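Local atomic coordinates of hdh assembly factor Kustc1130 (Kuenenia stuttgartiensis, PDB entry 6HIF), a protein that probably helps to assemble hydrazine dehydrogenase, the multiheme enzyme of anaerobic ammonium oxidation, and is found in a large complex with it. Residues A31-T36 against I49-E54. Numbering follows the deposited sequence.
Sequences AKLWVT and IKVGDE
Segment 31-36 of strand 31-39 and segment 49-54, whose strand part is 49-51, face each other across the interior of a β-sandwich, one in each sheet, with Leu33 opposite Val51 and Val35 opposite Ile49. They run roughly antiparallel, at 151°, and their axes come no closer than 9.4 Å, a spacing bridged by side chains and too wide for backbone pairing. Beyond Val51 comes the two-residue β-hairpin joining strands 48-51 and 54-57: Val51 and Glu54 are bonded N to O in both directions around a type II' turn, and Gly52 suits its first corner, where phi is positive.

Val35 and Ile49 pass alongside each other in opposite directions. The CG2 branch of Ile49 lies 3.8 Å from Val35 CG1, while its longer arm, extended at chi2 174°, carries CD1 to 3.6 Å from Val35 O. Ile49 thus lies against CG1, CB and the carbonyl oxygen of Val35. With CG anti to the backbone N (chi1 177°) and CD2 roughly anti to CA, Leu33 carries its CD2 methyl out to both branches of Val51, 3.7 Å from CG1 and 4.0 Å from CG2. Val35 CG2 touches Val51 CG2 more loosely, at 4.3 Å, linking the two pairs. β-Branched Val35, Ile49 and Val51 favour extended backbone; Leu33, branched one carbon further out, reaches farther across the gap. Ile75 packs against Leu33, Val35 and Val51. On the outer face, Trp34 stacks on Phe98.

All four touching residues are buried and no polar side-chain group takes part: apart from one methyl resting on a carbonyl oxygen, dispersion and the hydrophobic effect join the sheets here.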
ATOM      1  N   ALA Y  31      58.354  17.529  34.595  1.00 44.89           N
ATOM      2  CA  ALA Y  31      57.987  18.477  35.635  1.00 45.44           C
ATOM      3  C   ALA Y  31      57.947  19.883  35.041  1.00 47.21           C
ATOM      4  O   ALA Y  31      58.695  20.183  34.112  1.00 49.02           O
ATOM      5  CB  ALA Y  31      58.963  18.385  36.783  1.00 43.47           C
ATOM      6  N   LYS Y  32      57.054  20.727  35.575  1.00 47.48           N
ATOM      7  CA  LYS Y  32      56.955  22.117  35.158  1.00 47.83           C
ATOM      8  C   LYS Y  32      57.367  23.005  36.326  1.00 47.76           C
ATOM      9  O   LYS Y  32      56.790  22.920  37.407  1.00 49.36           O
ATOM     10  CB  LYS Y  32      55.545  22.441  34.654  1.00 49.56           C
ATOM     11  CG  LYS Y  32      55.486  23.277  33.380  1.00 52.42           C
ATOM     12  CD  LYS Y  32      54.073  23.569  32.897  1.00 56.31           C
ATOM     13  CE  LYS Y  32      54.020  24.438  31.653  1.00 56.21           C
ATOM     14  NZ  LYS Y  32      52.766  25.228  31.571  1.00 54.66           N
ATOM     15  N   LEU Y  33      58.390  23.838  36.097  1.00 47.26           N
ATOM     16  CA  LEU Y  33      58.927  24.715  37.124  1.00 45.44           C
ATOM     17  C   LEU Y  33      58.773  26.168  36.686  1.00 45.95           C
ATOM     18  O   LEU Y  33      59.287  26.566  35.644  1.00 46.58           O
ATOM     19  CB  LEU Y  33      60.401  24.371  37.365  1.00 44.38           C
ATOM     20  CG  LEU Y  33      61.134  25.252  38.376  1.00 43.20           C
ATOM     21  CD1 LEU Y  33      60.725  24.909  39.800  1.00 43.49           C
ATOM     22  CD2 LEU Y  33      62.639  25.108  38.217  1.00 43.25           C
ATOM     23  N   TRP Y  34      58.049  26.939  37.503  1.00 46.13           N
ATOM     24  CA  TRP Y  34      57.927  28.378  37.341  1.00 44.79           C
ATOM     25  C   TRP Y  34      58.923  29.051  38.279  1.00 44.48           C
ATOM     26  O   TRP Y  34      58.969  28.719  39.464  1.00 45.46           O
ATOM     27  CB  TRP Y  34      56.504  28.829  37.683  1.00 45.88           C
ATOM     28  CG  TRP Y  34      55.404  28.189  36.890  1.00 45.71           C
ATOM     29  CD1 TRP Y  34      55.070  26.865  36.851  1.00 45.50           C
ATOM     30  CD2 TRP Y  34      54.448  28.869  36.057  1.00 44.67           C
ATOM     31  NE1 TRP Y  34      53.988  26.671  36.034  1.00 46.41           N
ATOM     32  CE2 TRP Y  34      53.582  27.883  35.537  1.00 46.04           C
ATOM     33  CE3 TRP Y  34      54.240  30.208  35.702  1.00 43.15           C
ATOM     34  CZ2 TRP Y  34      52.532  28.201  34.673  1.00 46.55           C
ATOM     35  CZ3 TRP Y  34      53.204  30.521  34.851  1.00 43.70           C
ATOM     36  CH2 TRP Y  34      52.361  29.528  34.346  1.00 44.35           C
ATOM     37  N   VAL Y  35      59.715  29.988  37.745  1.00 43.22           N
ATOM     38  CA  VAL Y  35      60.635  30.756  38.575  1.00 43.07           C
ATOM     39  C   VAL Y  35      60.349  32.246  38.392  1.00 43.22           C
ATOM     40  O   VAL Y  35      60.441  32.771  37.284  1.00 44.73           O
ATOM     41  CB  VAL Y  35      62.115  30.414  38.305  1.00 41.95           C
ATOM     42  CG1 VAL Y  35      63.048  31.186  39.226  1.00 41.52           C
ATOM     43  CG2 VAL Y  35      62.387  28.924  38.421  1.00 41.92           C
ATOM     44  N   THR Y  36      59.998  32.910  39.500  1.00 42.65           N
ATOM     45  CA  THR Y  36      59.682  34.330  39.491  1.00 41.56           C
ATOM     46  C   THR Y  36      60.790  35.094  40.211  1.00 41.73           C
ATOM     47  O   THR Y  36      61.155  34.763  41.341  1.00 41.08           O
ATOM     48  CB  THR Y  36      58.303  34.598  40.107  1.00 41.19           C
ATOM     49  OG1 THR Y  36      57.333  33.801  39.426  1.00 40.89           O
ATOM     50  CG2 THR Y  36      57.898  36.055  40.041  1.00 39.76           C
ATOM     51  N   ILE Y  49      67.661  33.493  34.324  1.00 55.19           N
ATOM     52  CA  ILE Y  49      67.433  32.367  35.212  1.00 56.57           C
ATOM     53  C   ILE Y  49      68.052  31.119  34.584  1.00 57.12           C
ATOM     54  O   ILE Y  49      67.743  30.767  33.446  1.00 56.99           O
ATOM     55  CB  ILE Y  49      65.927  32.189  35.503  1.00 58.48           C
ATOM     56  CG1 ILE Y  49      65.289  33.482  36.021  1.00 57.39           C
ATOM     57  CG2 ILE Y  49      65.695  31.021  36.454  1.00 58.08           C
ATOM     58  CD1 ILE Y  49      63.790  33.417  36.179  1.00 55.48           C
ATOM     59  N   LYS Y  50      68.936  30.471  35.350  1.00 59.12           N
ATOM     60  CA  LYS Y  50      69.553  29.214  34.960  1.00 62.10           C
ATOM     61  C   LYS Y  50      68.960  28.083  35.798  1.00 61.31           C
ATOM     62  O   LYS Y  50      69.051  28.097  37.025  1.00 59.61           O
ATOM     63  CB  LYS Y  50      71.070  29.276  35.173  1.00 66.03           C
ATOM     64  CG  LYS Y  50      71.912  29.581  33.943  1.00 68.89           C
ATOM     65  CD  LYS Y  50      73.397  29.590  34.244  1.00 73.46           C
ATOM     66  CE  LYS Y  50      74.243  29.138  33.073  1.00 78.18           C
ATOM     67  NZ  LYS Y  50      75.691  29.318  33.333  1.00 79.34           N
ATOM     68  N   VAL Y  51      68.336  27.115  35.119  1.00 60.47           N
ATOM     69  CA  VAL Y  51      67.904  25.880  35.754  1.00 62.14           C
ATOM     70  C   VAL Y  51      68.461  24.713  34.942  1.00 63.02           C
ATOM     71  O   VAL Y  51      68.084  24.524  33.786  1.00 63.85           O
ATOM     72  CB  VAL Y  51      66.371  25.791  35.889  1.00 61.76           C
ATOM     73  CG1 VAL Y  51      65.955  24.516  36.607  1.00 61.13           C
ATOM     74  CG2 VAL Y  51      65.782  27.006  36.590  1.00 62.91           C
ATOM     75  N   GLY Y  52      69.355  23.936  35.566  1.00 61.14           N
ATOM     76  CA  GLY Y  52      70.102  22.910  34.858  1.00 63.03           C
ATOM     77  C   GLY Y  52      70.881  23.509  33.689  1.00 65.74           C
ATOM     78  O   GLY Y  52      71.671  24.431  33.879  1.00 66.52           O
ATOM     79  N   ASP Y  53      70.619  22.994  32.482  1.00 69.31           N
ATOM     80  CA  ASP Y  53      71.291  23.450  31.276  1.00 73.46           C
ATOM     81  C   ASP Y  53      70.488  24.566  30.612  1.00 73.47           C
ATOM     82  O   ASP Y  53      70.977  25.219  29.690  1.00 76.86           O
ATOM     83  CB  ASP Y  53      71.543  22.295  30.301  1.00 77.30           C
ATOM     84  CG  ASP Y  53      72.644  21.344  30.739  1.00 80.33           C
ATOM     85  OD1 ASP Y  53      73.537  21.779  31.500  1.00 81.43           O
ATOM     86  OD2 ASP Y  53      72.599  20.173  30.316  1.00 82.62           O
ATOM     87  N   GLU Y  54      69.257  24.778  31.089  1.00 71.32           N
ATOM     88  CA  GLU Y  54      68.343  25.709  30.449  1.00 70.34           C
ATOM     89  C   GLU Y  54      68.562  27.127  30.969  1.00 66.88           C
ATOM     90  O   GLU Y  54      68.888  27.334  32.137  1.00 62.60           O
ATOM     91  CB  GLU Y  54      66.898  25.231  30.600  1.00 73.07           C
ATOM     92  CG  GLU Y  54      66.344  24.621  29.328  1.00 76.10           C
ATOM     93  CD  GLU Y  54      65.657  23.285  29.529  1.00 80.40           C
ATOM     94  OE1 GLU Y  54      66.370  22.289  29.762  1.00 83.01           O
ATOM     95  OE2 GLU Y  54      64.411  23.243  29.462  1.00 83.48           O
TER